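Local coordinates for extracellular solute-binding protein, family 5 (Chelativorans sp., PDB 6WM6) that binds EDTA and related aminopolycarboxylates in the periplasm, probably delivering them to an ABC transporter for uptake, at residues F137-N142 against G200-S205; R255-S260 against G270-I275; Q278-D283 against P531-Y536; P358-Y363 against V465-K470; G496-A501 against A509-A514. All blocks are in the same frame, centred on the assembly; numbering follows the deposited sequence. Where two conformers were deposited one is given.

Contact 1: residues F137-N142 against G200-S205; sequences FWKTQN and GDIAES
I202 meets T140 and K139 with its two methyl ends, and these small apolar touches are where the segments F137-N142 and G200-S205 meet. Its CG2 lies 3.7 Å from T140 CG2, the two side chains crossing at about a right angle. The other branch serves the lysine: I202 CD1 stops 4.0 Å from K139 CD and 4.1 Å from K139 CB, so the isoleucine packs on the aliphatic part of an extended chain whose ammonium group leads away from the contact. With I202 CG1 anti to its carbonyl carbon (chi1 -65°), the long branch goes to the lysine while CG2 is left for the threonine.

Behind the methyl contact, the hydroxyl of T140 settles how that side chain is turned. T140 OG1 donates to F137 O at 2.7 Å, one turn back in its own helix, and accepts an almost straight bond of 2.9 Å from Q141 NE2, which lies with its amide plane directed at the oxygen. The same NE2 also bonds to Y206 OH, from the helix that carries I202. S205 adds a second polar link between the helices, its OG bonding to Y136 OH.

On the other side, I202 sits in the first turn of its helix, which D201 caps, its OD1 accepting from E204 N at 2.9 Å. The contact thus sets the N-capped first turn of helix 202-212 beside the last turn of helix 131-141, a helix-helix pairing within the family 5 solute-binding fold.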
# COMPACT_ATOMS: atom_id res chain seq x y z
N PHE A 137 -3.26 -7.96 20.63
CA PHE A 137 -3.02 -7.84 19.20
C PHE A 137 -2.13 -8.96 18.69
O PHE A 137 -2.41 -9.57 17.65
CB PHE A 137 -2.42 -6.48 18.86
CG PHE A 137 -2.33 -6.22 17.39
CD1 PHE A 137 -3.47 -6.25 16.61
CD2 PHE A 137 -1.12 -6.00 16.77
CE1 PHE A 137 -3.43 -6.02 15.26
CE2 PHE A 137 -1.05 -5.76 15.40
CZ PHE A 137 -2.21 -5.77 14.64
N TRP A 138 -1.02 -9.22 19.40
CA TRP A 138 -0.15 -10.33 19.03
C TRP A 138 -0.90 -11.65 18.92
O TRP A 138 -0.72 -12.40 17.95
CB TRP A 138 0.98 -10.43 20.06
CG TRP A 138 1.83 -11.68 20.01
CD1 TRP A 138 2.68 -12.06 19.03
CD2 TRP A 138 1.93 -12.67 21.04
NE1 TRP A 138 3.30 -13.25 19.36
CE2 TRP A 138 2.86 -13.63 20.60
CE3 TRP A 138 1.34 -12.82 22.30
CZ2 TRP A 138 3.20 -14.74 21.36
CZ3 TRP A 138 1.67 -13.93 23.05
CH2 TRP A 138 2.60 -14.88 22.58
N LYS A 139 -1.78 -11.94 19.88
CA LYS A 139 -2.54 -13.19 19.83
C LYS A 139 -3.46 -13.24 18.62
O LYS A 139 -3.64 -14.31 18.04
CB LYS A 139 -3.32 -13.40 21.13
CG LYS A 139 -2.43 -13.79 22.29
CD LYS A 139 -3.22 -14.22 23.52
CE LYS A 139 -2.26 -14.68 24.61
NZ LYS A 139 -2.95 -15.22 25.81
N THR A 140 -4.02 -12.10 18.19
CA THR A 140 -4.85 -12.13 16.99
C THR A 140 -4.03 -12.33 15.73
O THR A 140 -4.55 -12.81 14.72
CB THR A 140 -5.72 -10.87 16.82
OG1 THR A 140 -4.90 -9.72 16.50
CG2 THR A 140 -6.56 -10.59 18.05
N GLN A 141 -2.75 -11.93 15.74
CA GLN A 141 -1.94 -11.89 14.53
C GLN A 141 -0.94 -13.03 14.40
O GLN A 141 -0.33 -13.16 13.34
CB GLN A 141 -1.15 -10.58 14.46
CG GLN A 141 -1.98 -9.30 14.48
CD GLN A 141 -2.98 -9.22 13.35
OE1 GLN A 141 -2.61 -9.13 12.17
NE2 GLN A 141 -4.26 -9.29 13.69
N ASN A 142 -0.73 -13.83 15.44
CA ASN A 142 0.42 -14.74 15.47
C ASN A 142 0.14 -16.12 14.88
O ASN A 142 1.03 -16.97 14.91
CB ASN A 142 1.03 -14.85 16.87
CG ASN A 142 0.15 -15.60 17.86
OD1 ASN A 142 -0.77 -16.33 17.48
ND2 ASN A 142 0.45 -15.44 19.13
N GLY A 200 -16.79 -11.64 23.96
CA GLY A 200 -16.54 -13.01 23.57
C GLY A 200 -15.07 -13.38 23.67
O GLY A 200 -14.24 -12.65 24.22
N ASP A 201 -14.76 -14.55 23.11
CA ASP A 201 -13.37 -14.98 23.04
C ASP A 201 -12.65 -14.16 21.97
O ASP A 201 -13.23 -13.30 21.30
CB ASP A 201 -13.29 -16.48 22.78
CG ASP A 201 -13.83 -16.89 21.42
OD1 ASP A 201 -14.03 -16.01 20.55
OD2 ASP A 201 -14.07 -18.10 21.22
N ILE A 202 -11.35 -14.42 21.81
CA ILE A 202 -10.52 -13.53 21.00
C ILE A 202 -11.01 -13.49 19.57
O ILE A 202 -11.09 -12.41 18.96
CB ILE A 202 -9.04 -13.93 21.13
CG1 ILE A 202 -8.59 -13.71 22.58
CG2 ILE A 202 -8.17 -13.12 20.17
CD1 ILE A 202 -7.10 -13.69 22.80
N ALA A 203 -11.37 -14.63 18.99
CA ALA A 203 -11.82 -14.62 17.60
C ALA A 203 -13.11 -13.84 17.45
O ALA A 203 -13.28 -13.05 16.51
CB ALA A 203 -12.01 -16.05 17.09
N GLU A 204 -14.06 -14.06 18.37
CA GLU A 204 -15.32 -13.34 18.32
C GLU A 204 -15.10 -11.83 18.42
O GLU A 204 -15.68 -11.05 17.66
CB GLU A 204 -16.22 -13.84 19.46
CG GLU A 204 -17.48 -13.03 19.73
CD GLU A 204 -18.52 -13.15 18.64
OE1 GLU A 204 -19.35 -12.23 18.50
OE2 GLU A 204 -18.50 -14.17 17.91
N SER A 205 -14.26 -11.40 19.36
CA SER A 205 -14.06 -9.97 19.56
C SER A 205 -13.33 -9.33 18.39
O SER A 205 -13.63 -8.18 18.04
CB SER A 205 -13.33 -9.72 20.88
OG SER A 205 -12.01 -10.23 20.86

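Contact 2: residues R255-S260 against G270-I275; sequences RIITDS and GEVDVI
E271 reaches back to R255 as soon as the chain has left helix 263-268, which ends at G270 in a Schellman motif with the glycine at positive phi. The glutamate chain is extended, with CG anti to the backbone N (chi1 -179°), and this carries OE2 to the arginine. There one oxygen, OE2, accepts from two nitrogens of the guanidinium in a salt bridge: R255 NH2 lies 3.1 Å and R255 NE 3.2 Å from E271 OE2. Both hydrogen bonds are weak and bent, near 130° at the proton, and the guanidinium and carboxylate planes stand 29° apart. R255 was modelled in two conformers, and the bridge is described for one; its firmer polar tie is from NH1 to Q231 OE1.

V272 turns inward and supplies the apolar half. Its CG1 packs 3.9 Å from R255 CB, side chains crossing at about a right angle, and equally 3.9 Å from I257 CD1, which it meets tip to tip. I257 in turn leans on A266 and Q263, so a strand-helix-strand unit is filled from within: strand 251-256 leads into helix 263-268, and the chain returns to strand 274-275, which belongs to a different sheet.

D273 bonds to strand 49-54, where OD2 accepts from T51 N and the backbones of the two residues also bond. V274 touches F52 as well as L534 and Y536 of strand 524-537. On the opposite face of this short strand, I275 packs against Q263 of the helix and I535 of the neighbouring strand.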
# COMPACT_ATOMS: atom_id res chain seq x y z
N ARG A 255 -16.29 12.10 4.38
CA ARG A 255 -17.48 12.04 3.55
C ARG A 255 -17.28 10.99 2.47
O ARG A 255 -16.30 11.03 1.72
CB ARG A 255 -17.71 13.41 2.90
CG ARG A 255 -18.89 13.46 1.93
CD ARG A 255 -20.22 13.58 2.63
NE ARG A 255 -21.27 13.90 1.67
CZ ARG A 255 -22.17 13.03 1.21
NH1 ARG A 255 -22.17 11.77 1.62
NH2 ARG A 255 -23.07 13.43 0.32
N ILE A 256 -18.22 10.05 2.38
CA ILE A 256 -18.13 8.95 1.44
C ILE A 256 -18.63 9.41 0.07
O ILE A 256 -19.80 9.78 -0.06
CB ILE A 256 -18.91 7.73 1.96
CG1 ILE A 256 -18.23 7.23 3.25
CG2 ILE A 256 -18.98 6.64 0.91
CD1 ILE A 256 -19.16 6.57 4.23
N ILE A 257 -17.74 9.38 -0.92
CA ILE A 257 -18.04 9.71 -2.32
C ILE A 257 -17.45 8.57 -3.14
O ILE A 257 -16.25 8.59 -3.47
CB ILE A 257 -17.46 11.06 -2.74
CG1 ILE A 257 -17.96 12.18 -1.83
CG2 ILE A 257 -17.81 11.37 -4.20
CD1 ILE A 257 -17.37 13.54 -2.12
N THR A 258 -18.28 7.59 -3.49
CA THR A 258 -17.77 6.37 -4.13
C THR A 258 -17.33 6.63 -5.57
O THR A 258 -16.48 5.90 -6.09
CB THR A 258 -18.83 5.28 -4.08
OG1 THR A 258 -20.07 5.78 -4.61
CG2 THR A 258 -19.05 4.80 -2.64
N ASP A 259 -17.91 7.63 -6.23
CA ASP A 259 -17.54 7.99 -7.60
C ASP A 259 -16.36 8.96 -7.52
O ASP A 259 -16.53 10.17 -7.38
CB ASP A 259 -18.73 8.61 -8.32
CG ASP A 259 -18.44 8.92 -9.77
OD1 ASP A 259 -17.32 8.65 -10.24
OD2 ASP A 259 -19.35 9.45 -10.45
N SER A 260 -15.14 8.41 -7.60
CA SER A 260 -13.96 9.23 -7.38
C SER A 260 -13.84 10.38 -8.38
O SER A 260 -13.11 11.34 -8.11
CB SER A 260 -12.69 8.37 -7.42
OG SER A 260 -12.23 8.18 -8.74
N GLY A 270 -17.53 23.04 -1.97
CA GLY A 270 -17.46 23.16 -0.53
C GLY A 270 -18.01 22.00 0.26
O GLY A 270 -18.04 22.07 1.49
N GLU A 271 -18.43 20.92 -0.41
CA GLU A 271 -18.97 19.76 0.28
C GLU A 271 -17.88 18.99 1.01
O GLU A 271 -18.14 18.33 2.03
CB GLU A 271 -19.63 18.84 -0.75
CG GLU A 271 -20.26 17.58 -0.20
CD GLU A 271 -21.02 16.80 -1.26
OE1 GLU A 271 -21.21 17.34 -2.38
OE2 GLU A 271 -21.41 15.65 -0.99
N VAL A 272 -16.65 19.04 0.49
CA VAL A 272 -15.49 18.49 1.17
C VAL A 272 -14.38 19.52 1.04
O VAL A 272 -14.43 20.41 0.18
CB VAL A 272 -15.04 17.14 0.58
CG1 VAL A 272 -16.16 16.12 0.61
CG2 VAL A 272 -14.51 17.32 -0.84
N ASP A 273 -13.38 19.39 1.91
CA ASP A 273 -12.22 20.27 1.91
C ASP A 273 -10.93 19.60 1.46
O ASP A 273 -9.94 20.32 1.23
CB ASP A 273 -12.01 20.83 3.31
CG ASP A 273 -13.26 21.43 3.90
OD1 ASP A 273 -13.80 22.35 3.28
OD2 ASP A 273 -13.69 20.97 4.96
N VAL A 274 -10.91 18.28 1.36
CA VAL A 274 -9.72 17.51 1.01
C VAL A 274 -10.18 16.31 0.19
O VAL A 274 -11.15 15.63 0.57
CB VAL A 274 -8.99 16.96 2.24
CG1 VAL A 274 -7.66 16.29 1.83
CG2 VAL A 274 -8.76 18.05 3.26
N ILE A 275 -9.47 16.02 -0.89
CA ILE A 275 -9.66 14.80 -1.66
C ILE A 275 -8.29 14.17 -1.91
O ILE A 275 -7.27 14.87 -1.96
CB ILE A 275 -10.44 15.03 -2.96
CG1 ILE A 275 -9.64 15.88 -3.96
CG2 ILE A 275 -11.78 15.71 -2.66
CD1 ILE A 275 -10.29 15.99 -5.32

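Contact 3: residues Q278-D283 against P531-Y536; sequences QGATQD and PTALIY
A280 and A533 touch methyl to methyl, CB to CB at 3.7 Å, and theirs is the one apolar side-chain contact between Q278-D283 and P531-Y536. Both methyls point across the contact, which lets the backbones come as near as 6.4 Å between the CA atoms of A280 and A533. The proline adds a lighter touch, P531 CG lying 4.2 Å from A280 O; that carbonyl is hydrogen-bonded to Y344 OH.

The polar part is carried by water. One water, 2.7 Å from P531 O, accepts from G279 N (3.0 Å); the other, 2.9 Å from P531 O, accepts from A280 N (2.8 Å), so a single carbonyl answers two successive N-H groups. Strand 274-275 pairs antiparallel with strand 524-537, I535 bonding directly to I275, whereas for the chain that leaves this short strand the polar links to P531 run through water.

Backbone bonds pair T532 with N301 and L534 with Q299; on the other segment the T281 side chain caps helix 282-290, OG1 bonding to M284 N.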
# COMPACT_ATOMS: atom_id res chain seq x y z
N GLN A 278 -7.15 8.33 -6.44
CA GLN A 278 -6.12 7.49 -7.06
C GLN A 278 -6.25 7.61 -8.57
O GLN A 278 -7.32 7.93 -9.10
CB GLN A 278 -6.26 6.03 -6.60
CG GLN A 278 -5.90 5.82 -5.12
CD GLN A 278 -5.47 4.39 -4.79
OE1 GLN A 278 -5.28 3.57 -5.68
NE2 GLN A 278 -5.30 4.11 -3.50
N GLY A 279 -5.15 7.38 -9.27
CA GLY A 279 -5.18 7.48 -10.72
C GLY A 279 -5.47 8.87 -11.24
O GLY A 279 -6.33 9.06 -12.10
N ALA A 280 -4.75 9.87 -10.73
CA ALA A 280 -4.91 11.24 -11.22
C ALA A 280 -4.43 11.35 -12.66
O ALA A 280 -3.46 10.71 -13.06
CB ALA A 280 -4.12 12.21 -10.34
N THR A 281 -5.12 12.19 -13.43
CA THR A 281 -4.85 12.39 -14.84
C THR A 281 -4.33 13.80 -15.08
O THR A 281 -4.41 14.66 -14.20
CB THR A 281 -6.13 12.20 -15.67
OG1 THR A 281 -7.08 13.20 -15.26
CG2 THR A 281 -6.71 10.82 -15.47
N GLN A 282 -3.84 14.03 -16.30
CA GLN A 282 -3.47 15.38 -16.71
C GLN A 282 -4.66 16.33 -16.59
O GLN A 282 -4.52 17.45 -16.09
CB GLN A 282 -2.92 15.36 -18.13
CG GLN A 282 -2.50 16.73 -18.63
CD GLN A 282 -1.75 16.66 -19.96
OE1 GLN A 282 -1.61 15.60 -20.56
NE2 GLN A 282 -1.29 17.81 -20.43
N ASP A 283 -5.84 15.90 -17.06
CA ASP A 283 -7.01 16.77 -16.98
C ASP A 283 -7.34 17.12 -15.53
O ASP A 283 -7.70 18.26 -15.22
CB ASP A 283 -8.22 16.13 -17.65
CG ASP A 283 -9.44 17.03 -17.63
OD1 ASP A 283 -9.37 18.13 -18.22
OD2 ASP A 283 -10.45 16.64 -17.02
N PRO A 531 1.12 8.25 -9.52
CA PRO A 531 1.17 9.54 -8.82
C PRO A 531 0.08 9.62 -7.76
O PRO A 531 -1.06 9.21 -7.98
CB PRO A 531 0.91 10.55 -9.94
CG PRO A 531 0.03 9.80 -10.91
CD PRO A 531 0.51 8.35 -10.87
N THR A 532 0.43 10.16 -6.63
CA THR A 532 -0.58 10.56 -5.67
C THR A 532 -1.17 11.92 -6.08
O THR A 532 -0.62 12.65 -6.90
CB THR A 532 0.00 10.72 -4.27
OG1 THR A 532 0.89 11.85 -4.30
CG2 THR A 532 0.76 9.49 -3.81
N ALA A 533 -2.31 12.26 -5.49
CA ALA A 533 -2.87 13.59 -5.68
C ALA A 533 -3.66 13.96 -4.43
O ALA A 533 -4.76 13.46 -4.21
CB ALA A 533 -3.76 13.64 -6.92
N LEU A 534 -3.11 14.86 -3.63
CA LEU A 534 -3.78 15.44 -2.48
C LEU A 534 -4.19 16.85 -2.87
O LEU A 534 -3.35 17.69 -3.14
CB LEU A 534 -2.84 15.48 -1.28
CG LEU A 534 -3.40 15.98 0.03
CD1 LEU A 534 -4.46 15.06 0.59
CD2 LEU A 534 -2.24 16.17 1.02
N ILE A 535 -5.50 17.09 -2.95
CA ILE A 535 -6.05 18.34 -3.46
C ILE A 535 -6.97 18.88 -2.37
O ILE A 535 -7.85 18.14 -1.88
CB ILE A 535 -6.82 18.11 -4.77
CG1 ILE A 535 -5.97 17.33 -5.78
CG2 ILE A 535 -7.23 19.47 -5.39
CD1 ILE A 535 -6.72 16.89 -7.04
N TYR A 536 -6.76 20.13 -1.96
CA TYR A 536 -7.32 20.55 -0.68
C TYR A 536 -7.41 22.06 -0.58
O TYR A 536 -6.77 22.80 -1.32
CB TYR A 536 -6.46 20.02 0.49
CG TYR A 536 -5.03 20.51 0.42
CD1 TYR A 536 -4.11 19.89 -0.43
CD2 TYR A 536 -4.59 21.59 1.17
CE1 TYR A 536 -2.81 20.36 -0.53
CE2 TYR A 536 -3.30 22.06 1.09
CZ TYR A 536 -2.41 21.43 0.23
OH TYR A 536 -1.11 21.87 0.10
O HOH W 1 -2.68 7.10 -7.51
O HOH W 2 -3.78 10.15 -8.09

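Contact 4: residues P358-Y363 against V465-K470; sequences PNQAGY and VFPAVK. With EDO (1,2-ethanediol), chain E; EDO (1,2-ethanediol), chain I.
Q360 lays its amide end against the ring of P467, and this is the close part of the contact. The two side chains come from opposite directions, with Q360 NE2 3.6 Å from P467 CG and 3.8 Å from P467 CD; OE1 of Q360 stands a little farther off, 4.0 Å from the same CG. An extended chain (chi2 180°) gives the glutamine its reach. Its amide is turned by bonds outside the segments: OE1 accepts from Q463 NE2 and from L357 N, while NE2 gives a weak bond to Q464 O.

The other flank is wetter. NE2 of Q360 is too far from V465 O for a direct bond, and a water fills in, accepting from Q360 NE2 at 2.9 Å and donating to V465 O at 2.7 Å. At the margins, ethanediol molecules, probably from the crystallisation liquor, bind each segment separately: V465 N makes a straight bond of 2.9 Å to O1 of one, and N359 ND2 a weak one of 3.2 Å to O1 of another. Cut back to an alanine, Q360 would probably leave Q463 NE2 and L357 N without their shared acceptor, the bridging water without its donor, and a gap beside the proline ring.

Q360 opens a type II turn that closes at Y363, with G362 at its positive-phi corner, and P467 begins helix 467-474 just after the N-cap position of F466. Helix 504-521 backs both segments, A508 meeting A361, L511 meeting P467 and I504 meeting F466.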
# COMPACT_ATOMS: atom_id res chain seq x y z
N PRO A 358 12.41 2.83 -6.98
CA PRO A 358 13.65 3.46 -7.45
C PRO A 358 14.45 4.15 -6.36
O PRO A 358 15.67 4.31 -6.53
CB PRO A 358 13.15 4.46 -8.51
CG PRO A 358 11.94 3.77 -9.08
CD PRO A 358 11.26 3.14 -7.87
N ASN A 359 13.83 4.55 -5.26
CA ASN A 359 14.54 5.22 -4.18
C ASN A 359 14.99 4.30 -3.05
O ASN A 359 15.60 4.77 -2.09
CB ASN A 359 13.70 6.36 -3.60
CG ASN A 359 12.44 5.88 -2.94
OD1 ASN A 359 11.68 5.13 -3.53
ND2 ASN A 359 12.20 6.34 -1.71
N GLN A 360 14.69 3.00 -3.12
CA GLN A 360 15.06 2.08 -2.05
C GLN A 360 16.41 1.45 -2.30
O GLN A 360 16.80 1.16 -3.43
CB GLN A 360 14.00 1.01 -1.89
CG GLN A 360 12.71 1.51 -1.25
CD GLN A 360 11.69 0.42 -1.12
OE1 GLN A 360 11.27 -0.20 -2.11
NE2 GLN A 360 11.23 0.18 0.11
N ALA A 361 17.13 1.19 -1.20
CA ALA A 361 18.39 0.46 -1.29
C ALA A 361 18.18 -0.86 -2.01
O ALA A 361 17.19 -1.55 -1.80
CB ALA A 361 18.94 0.20 0.11
N GLY A 362 19.13 -1.22 -2.88
CA GLY A 362 19.04 -2.43 -3.66
C GLY A 362 18.46 -2.24 -5.05
O GLY A 362 18.62 -3.11 -5.90
N TYR A 363 17.82 -1.11 -5.31
CA TYR A 363 17.18 -0.89 -6.60
C TYR A 363 18.21 -0.92 -7.72
O TYR A 363 19.30 -0.37 -7.60
CB TYR A 363 16.46 0.48 -6.65
CG TYR A 363 15.90 0.72 -8.01
CD1 TYR A 363 14.71 0.14 -8.39
CD2 TYR A 363 16.60 1.48 -8.96
CE1 TYR A 363 14.22 0.31 -9.67
CE2 TYR A 363 16.12 1.65 -10.24
CZ TYR A 363 14.92 1.05 -10.59
OH TYR A 363 14.41 1.19 -11.87
N VAL A 465 7.75 -0.67 3.63
CA VAL A 465 9.03 -0.15 4.08
C VAL A 465 10.11 -1.22 4.06
O VAL A 465 11.28 -0.91 3.83
CB VAL A 465 8.88 0.45 5.49
CG1 VAL A 465 10.24 0.76 6.10
CG2 VAL A 465 8.03 1.71 5.42
N PHE A 466 9.74 -2.49 4.29
CA PHE A 466 10.69 -3.60 4.25
C PHE A 466 10.45 -4.43 3.00
O PHE A 466 9.53 -5.28 2.98
CB PHE A 466 10.54 -4.48 5.50
CG PHE A 466 10.77 -3.73 6.78
CD1 PHE A 466 12.04 -3.37 7.16
CD2 PHE A 466 9.70 -3.38 7.58
CE1 PHE A 466 12.25 -2.66 8.34
CE2 PHE A 466 9.91 -2.68 8.77
CZ PHE A 466 11.18 -2.32 9.12
N PRO A 467 11.24 -4.25 1.95
CA PRO A 467 11.03 -5.05 0.73
C PRO A 467 10.98 -6.53 0.95
O PRO A 467 10.20 -7.23 0.28
CB PRO A 467 12.23 -4.63 -0.14
CG PRO A 467 12.45 -3.20 0.23
CD PRO A 467 12.21 -3.15 1.74
N ALA A 468 11.76 -7.07 1.90
CA ALA A 468 11.78 -8.51 2.09
C ALA A 468 10.47 -9.02 2.68
O ALA A 468 10.09 -10.16 2.42
CB ALA A 468 12.93 -8.92 3.01
N VAL A 469 9.79 -8.19 3.48
CA VAL A 469 8.49 -8.58 4.03
C VAL A 469 7.45 -8.61 2.93
O VAL A 469 6.69 -9.57 2.79
CB VAL A 469 8.10 -7.65 5.19
CG1 VAL A 469 6.67 -8.01 5.68
CG2 VAL A 469 9.10 -7.79 6.33
N LYS A 470 7.43 -7.57 2.09
CA LYS A 470 6.48 -7.56 0.98
C LYS A 470 6.74 -8.73 0.05
O LYS A 470 5.80 -9.39 -0.42
CB LYS A 470 6.57 -6.25 0.21
CG LYS A 470 5.69 -6.16 -1.04
CD LYS A 470 4.23 -6.21 -0.66
CE LYS A 470 3.33 -5.99 -1.86
NZ LYS A 470 1.94 -5.87 -1.42
C1 EDO E . 8.60 5.68 -1.36
O1 EDO E . 9.11 7.02 -1.27
C2 EDO E . 7.12 5.77 -1.74
O2 EDO E . 6.60 6.91 -1.04
C1 EDO I . 4.25 -0.52 5.97
O1 EDO I . 5.53 -0.94 5.47
C2 EDO I . 3.54 0.33 4.94
O2 EDO I . 3.21 -0.43 3.77
O HOH W 3 12.49 1.15 2.51

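Contact 5: residues G496-A501 against A509-A514; sequences GKAAAA and AILSEA. With EDO (1,2-ethanediol), chain J.
The chain comes back on itself here, a turn late in helix 489-499 facing a turn of helix 504-521 with only 5.4 Å between the CA atoms of A498 and I510. I510 fills the crossing with both branches. Its CG2 sits over the backbone of the first helix, 3.7 Å from A498 N, and also touches A498 CB at 3.9 Å and K497 CB at 4.0 Å. With CG1 anti to the carbonyl carbon (chi1 -64°), the longer branch carries CD1 to K497 O, 3.9 Å away, and to A501 CB at 4.2 Å. L511 adds its own CB, 3.9 Å from A498 CB, so that the alanine methyl lies against two successive residues. Trimmed to an alanine, I510 would probably uncover the backbone at K497 and A498 and leave the A501 methyl without its partner across the contact.

Beyond these apolar touches, A498 O bonds to S507 OG, tying the first helix to the early part of the second. A498 also meets A468 of helix 467-474. Two consecutive, roughly antiparallel helices joined by a short connection form a helical hairpin, with the small A498 allowing the close approach.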
# COMPACT_ATOMS: atom_id res chain seq x y z
N GLY A 496 13.77 -15.38 2.70
CA GLY A 496 13.82 -15.68 4.12
C GLY A 496 15.10 -15.17 4.76
O GLY A 496 15.08 -14.61 5.86
N LYS A 497 16.24 -15.33 4.07
CA LYS A 497 17.48 -14.78 4.59
C LYS A 497 17.43 -13.26 4.66
O LYS A 497 17.89 -12.65 5.62
CB LYS A 497 18.66 -15.23 3.73
CG LYS A 497 19.00 -16.71 3.91
CD LYS A 497 20.08 -17.17 2.97
CE LYS A 497 20.42 -18.64 3.21
NZ LYS A 497 21.46 -19.12 2.26
N ALA A 498 16.81 -12.63 3.66
CA ALA A 498 16.72 -11.18 3.66
C ALA A 498 15.83 -10.68 4.81
O ALA A 498 16.11 -9.64 5.41
CB ALA A 498 16.16 -10.70 2.32
N ALA A 499 14.77 -11.42 5.13
CA ALA A 499 13.87 -11.03 6.21
C ALA A 499 14.48 -11.24 7.58
O ALA A 499 13.95 -10.71 8.56
CB ALA A 499 12.56 -11.81 6.07
N ALA A 500 15.58 -11.98 7.67
CA ALA A 500 16.31 -12.21 8.91
C ALA A 500 17.48 -11.27 9.11
O ALA A 500 18.15 -11.36 10.15
CB ALA A 500 16.80 -13.65 8.96
N ALA A 501 17.75 -10.37 8.16
CA ALA A 501 18.90 -9.48 8.22
C ALA A 501 18.74 -8.46 9.34
O ALA A 501 17.65 -8.22 9.86
CB ALA A 501 19.07 -8.77 6.87
N ALA A 509 20.85 -6.08 0.01
CA ALA A 509 21.94 -6.77 -0.65
C ALA A 509 21.58 -8.23 -0.88
O ALA A 509 21.80 -8.78 -1.96
CB ALA A 509 23.23 -6.64 0.15
N ILE A 510 20.99 -8.88 0.13
CA ILE A 510 20.59 -10.28 0.00
C ILE A 510 19.45 -10.41 -1.01
O ILE A 510 19.49 -11.25 -1.93
CB ILE A 510 20.18 -10.82 1.38
CG1 ILE A 510 21.36 -10.83 2.36
CG2 ILE A 510 19.58 -12.22 1.23
CD1 ILE A 510 20.91 -10.93 3.82
N LEU A 511 18.41 -9.59 -0.85
CA LEU A 511 17.19 -9.71 -1.65
C LEU A 511 17.44 -9.40 -3.12
O LEU A 511 16.69 -9.90 -3.99
CB LEU A 511 16.12 -8.79 -1.07
CG LEU A 511 14.71 -8.93 -1.65
CD1 LEU A 511 14.11 -10.25 -1.26
CD2 LEU A 511 13.85 -7.79 -1.13
N SER A 512 18.47 -8.63 -3.44
CA SER A 512 18.78 -8.33 -4.83
C SER A 512 18.89 -9.59 -5.68
O SER A 512 18.49 -9.59 -6.84
CB SER A 512 20.08 -7.51 -4.93
OG SER A 512 19.90 -6.22 -4.40
N GLU A 513 19.45 -10.68 -5.12
CA GLU A 513 19.57 -11.92 -5.87
C GLU A 513 18.20 -12.48 -6.25
O GLU A 513 18.02 -13.02 -7.35
CB GLU A 513 20.38 -12.94 -5.07
CG GLU A 513 20.71 -14.18 -5.88
CD GLU A 513 21.43 -15.27 -5.10
OE1 GLU A 513 21.70 -15.10 -3.88
OE2 GLU A 513 21.73 -16.33 -5.71
N ALA A 514 17.23 -12.35 -5.36
CA ALA A 514 15.88 -12.81 -5.67
C ALA A 514 15.24 -11.95 -6.75
O ALA A 514 14.52 -12.45 -7.60
CB ALA A 514 15.01 -12.82 -4.42
C1 EDO J . 17.17 -8.25 13.21
O1 EDO J . 17.83 -9.40 12.67
C2 EDO J . 17.77 -7.85 14.55
O2 EDO J . 19.07 -7.24 14.37

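In the fold
From the N terminus, contact 1 closes first, its 57 intervening residues returning helix 202-212 to helix 131-141. Contact 2 follows in series as a short closure around helix 263-268. Contact 3 then opens and spans 247 residues, joining the start of helix 282-290 to strand 524-537 late in the chain; contacts 4 and 5 both nest inside that loop, one after the other, and none cross. Contacts 2 and 3 touch where I275 N meets I535 O in the shared sheet. Contacts 4 and 5 touch as well, their centres about 10 Å apart, through P467 and A468 against L511 and A498. Contact 1 stands apart from all four.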